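Local structure of SIRV1 hypothetical protein ORF119 (Sulfolobus islandicus rudivirus 1 variant xx, 2X3G) at residues Lys73-Tyr77 with Ser78-Lys82. The protein is of unknown function but belongs to the 117-like family of virus proteins. Numbering follows the deposited sequence.
Sequences KKLDY and SRVHK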
ATOM      1  N   LYS A  73      -6.328  28.246   8.459  1.00 18.23           N
ATOM      2  CA  LYS A  73      -7.370  29.046   7.834  1.00 19.94           C
ATOM      3  C   LYS A  73      -8.445  28.127   7.307  1.00 19.41           C
ATOM      4  O   LYS A  73      -8.133  27.194   6.590  1.00 18.32           O
ATOM      5  CB  LYS A  73      -6.776  29.842   6.678  1.00 20.92           C
ATOM      6  CG  LYS A  73      -7.788  30.723   5.972  1.00 23.48           C
ATOM      7  CD  LYS A  73      -7.132  31.709   5.011  1.00 26.11           C
ATOM      8  CE  LYS A  73      -8.164  32.443   4.148  1.00 30.28           C
ATOM      9  NZ  LYS A  73      -9.386  32.848   4.907  1.00 35.62           N
ATOM     10  N   LYS A  74      -9.701  28.408   7.630  1.00 19.78           N
ATOM     11  CA  LYS A  74     -10.803  27.544   7.205  1.00 20.00           C
ATOM     12  C   LYS A  74     -10.813  27.406   5.706  1.00 19.81           C
ATOM     13  O   LYS A  74     -10.650  28.401   4.993  1.00 18.46           O
ATOM     14  CB  LYS A  74     -12.152  28.108   7.635  1.00 21.43           C
ATOM     15  CG  LYS A  74     -12.631  27.640   8.979  1.00 23.12           C
ATOM     16  CD  LYS A  74     -13.899  28.377   9.364  1.00 23.89           C
ATOM     17  CE  LYS A  74     -14.343  27.976  10.755  1.00 25.53           C
ATOM     18  NZ  LYS A  74     -15.515  28.769  11.209  1.00 28.46           N
ATOM     19  N   LEU A  75     -11.043  26.184   5.243  1.00 19.58           N
ATOM     20  CA  LEU A  75     -11.116  25.870   3.829  1.00 20.79           C
ATOM     21  C   LEU A  75     -12.462  26.294   3.287  1.00 21.89           C
ATOM     22  O   LEU A  75     -13.486  26.136   3.967  1.00 22.13           O
ATOM     23  CB  LEU A  75     -10.954  24.358   3.583  1.00 20.64           C
ATOM     24  CG  LEU A  75      -9.572  23.724   3.449  1.00 22.28           C
ATOM     25  CD1 LEU A  75      -9.767  22.314   2.915  1.00 24.75           C
ATOM     26  CD2 LEU A  75      -8.695  24.571   2.533  1.00 24.15           C
ATOM     27  N   ASP A  76     -12.446  26.870   2.080  1.00 22.29           N
ATOM     28  CA  ASP A  76     -13.649  27.023   1.255  1.00 23.41           C
ATOM     29  C   ASP A  76     -13.895  25.703   0.530  1.00 23.05           C
ATOM     30  O   ASP A  76     -13.229  25.384  -0.447  1.00 22.28           O
ATOM     31  CB  ASP A  76     -13.489  28.181   0.267  1.00 24.88           C
ATOM     32  CG  ASP A  76     -14.662  28.319  -0.683  1.00 27.22           C
ATOM     33  OD1 ASP A  76     -15.553  27.452  -0.717  1.00 27.59           O
ATOM     34  OD2 ASP A  76     -14.705  29.319  -1.424  1.00 30.36           O
ATOM     35  N   TYR A  77     -14.844  24.924   1.050  1.00 23.19           N
ATOM     36  CA  TYR A  77     -15.126  23.592   0.545  1.00 22.69           C
ATOM     37  C   TYR A  77     -15.445  23.522  -0.959  1.00 23.87           C
ATOM     38  O   TYR A  77     -15.116  22.534  -1.601  1.00 23.91           O
ATOM     39  CB  TYR A  77     -16.280  22.977   1.335  1.00 22.86           C
ATOM     40  CG  TYR A  77     -15.995  22.689   2.805  1.00 21.54           C
ATOM     41  CD1 TYR A  77     -14.699  22.675   3.313  1.00 20.25           C
ATOM     42  CD2 TYR A  77     -17.029  22.410   3.673  1.00 22.14           C
ATOM     43  CE1 TYR A  77     -14.461  22.405   4.641  1.00 20.36           C
ATOM     44  CE2 TYR A  77     -16.806  22.116   4.988  1.00 20.67           C
ATOM     45  CZ  TYR A  77     -15.529  22.132   5.483  1.00 22.41           C
ATOM     46  OH  TYR A  77     -15.329  21.817   6.813  1.00 22.78           O
ATOM     47  N   SER A  78     -16.076  24.550  -1.514  1.00 25.58           N
ATOM     48  CA  SER A  78     -16.382  24.572  -2.957  1.00 26.97           C
ATOM     49  C   SER A  78     -15.115  24.530  -3.818  1.00 27.30           C
ATOM     50  O   SER A  78     -15.125  24.023  -4.934  1.00 27.89           O
ATOM     51  CB  SER A  78     -17.226  25.795  -3.326  1.00 29.14           C
ATOM     52  OG  SER A  78     -16.483  27.000  -3.236  1.00 29.22           O
ATOM     53  N   ARG A  79     -14.024  25.078  -3.300  1.00 26.82           N
ATOM     54  CA  ARG A  79     -12.740  25.052  -4.014  1.00 26.74           C
ATOM     55  C   ARG A  79     -12.056  23.687  -3.956  1.00 25.26           C
ATOM     56  O   ARG A  79     -11.316  23.326  -4.877  1.00 26.12           O
ATOM     57  CB  ARG A  79     -11.816  26.146  -3.476  1.00 27.47           C
ATOM     58  CG  ARG A  79     -12.366  27.559  -3.673  1.00 29.84           C
ATOM     59  CD  ARG A  79     -12.603  27.899  -5.142  1.00 36.04           C
ATOM     60  NE  ARG A  79     -13.352  29.153  -5.275  1.00 38.44           N
ATOM     61  CZ  ARG A  79     -12.945  30.259  -5.912  1.00 42.59           C
ATOM     62  NH1 ARG A  79     -11.764  30.326  -6.534  1.00 44.13           N
ATOM     63  NH2 ARG A  79     -13.746  31.318  -5.938  1.00 43.82           N
ATOM     64  N   VAL A  80     -12.299  22.929  -2.890  1.00 23.06           N
ATOM     65  CA  VAL A  80     -11.833  21.560  -2.825  1.00 21.55           C
ATOM     66  C   VAL A  80     -12.393  20.802  -4.026  1.00 22.22           C
ATOM     67  O   VAL A  80     -11.667  20.081  -4.700  1.00 22.35           O
ATOM     68  CB  VAL A  80     -12.247  20.822  -1.500  1.00 20.32           C
ATOM     69  CG1 VAL A  80     -11.932  19.331  -1.609  1.00 20.12           C
ATOM     70  CG2 VAL A  80     -11.544  21.417  -0.280  1.00 20.58           C
ATOM     71  N   HIS A  81     -13.686  20.977  -4.300  1.00 22.31           N
ATOM     72  CA  HIS A  81     -14.317  20.311  -5.431  1.00 23.23           C
ATOM     73  C   HIS A  81     -13.788  20.802  -6.769  1.00 24.40           C
ATOM     74  O   HIS A  81     -13.635  20.012  -7.696  1.00 25.65           O
ATOM     75  CB  HIS A  81     -15.839  20.484  -5.400  1.00 23.74           C
ATOM     76  CG  HIS A  81     -16.513  19.702  -4.321  1.00 22.41           C
ATOM     77  ND1 HIS A  81     -17.469  18.745  -4.583  1.00 22.25           N
ATOM     78  CD2 HIS A  81     -16.386  19.755  -2.977  1.00 19.63           C
ATOM     79  CE1 HIS A  81     -17.893  18.234  -3.441  1.00 21.68           C
ATOM     80  NE2 HIS A  81     -17.244  18.826  -2.451  1.00 19.21           N
ATOM     81  N   LYS A  82     -13.544  22.106  -6.880  1.00 25.02           N
ATOM     82  CA  LYS A  82     -13.012  22.686  -8.123  1.00 27.21           C
ATOM     83  C   LYS A  82     -11.618  22.128  -8.449  1.00 26.81           C
ATOM     84  O   LYS A  82     -11.253  21.992  -9.633  1.00 27.51           O
ATOM     85  CB  LYS A  82     -13.008  24.222  -8.061  1.00 27.61           C
ATOM     86  CG  LYS A  82     -12.139  24.888  -9.106  1.00 30.25           C
ATOM     87  CD  LYS A  82     -12.559  26.319  -9.391  1.00 32.21           C
ATOM     88  CE  LYS A  82     -11.659  26.932 -10.466  1.00 34.66           C
ATOM     89  NZ  LYS A  82     -12.222  28.194 -11.000  1.00 37.97           N
TER
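The Asp76 carboxylate and the Arg79 side chain touch through OD2 of the one and CG of the other, 3.7 Å apart, with the carboxylate turned 57° against the guanidinium. OD2 approaches the guanidinium obliquely, 4.1 Å from Arg79 NE. It stands off the plane of that group, where none of the N-H bonds is directed, so the opposite charges are near without forming a salt bridge. The His81 ring turns its CD2 edge to the Tyr77 carbonyl oxygen, which sits near the ring plane, 3.4 Å from CD2.

Asp76 is the N-cap of helix 77-82, which follows strand 64-71 through a short loop and packs on the four-stranded antiparallel sheet, where Val80 touches Ile92. With CG anti to the backbone N (chi1 176°), the carboxylate reaches forward to the first turn. Its OD1 takes two bonds from Ser78: one from OG at 2.7 Å, on the syn side but 34° out of the carboxylate plane, and a weak one from the backbone N at 3.1 Å. Asp76 O accepts a hydrogen bond from Arg79 N at 3.0 Å, the donor standing above the carbonyl plane. On the buried side, Leu75 CD1 meets Val80 CG2 at 3.8 Å, their side chains crossing at about a right angle, while Leu75 also packs on Tyr40 and Ile41 of helix 30-44.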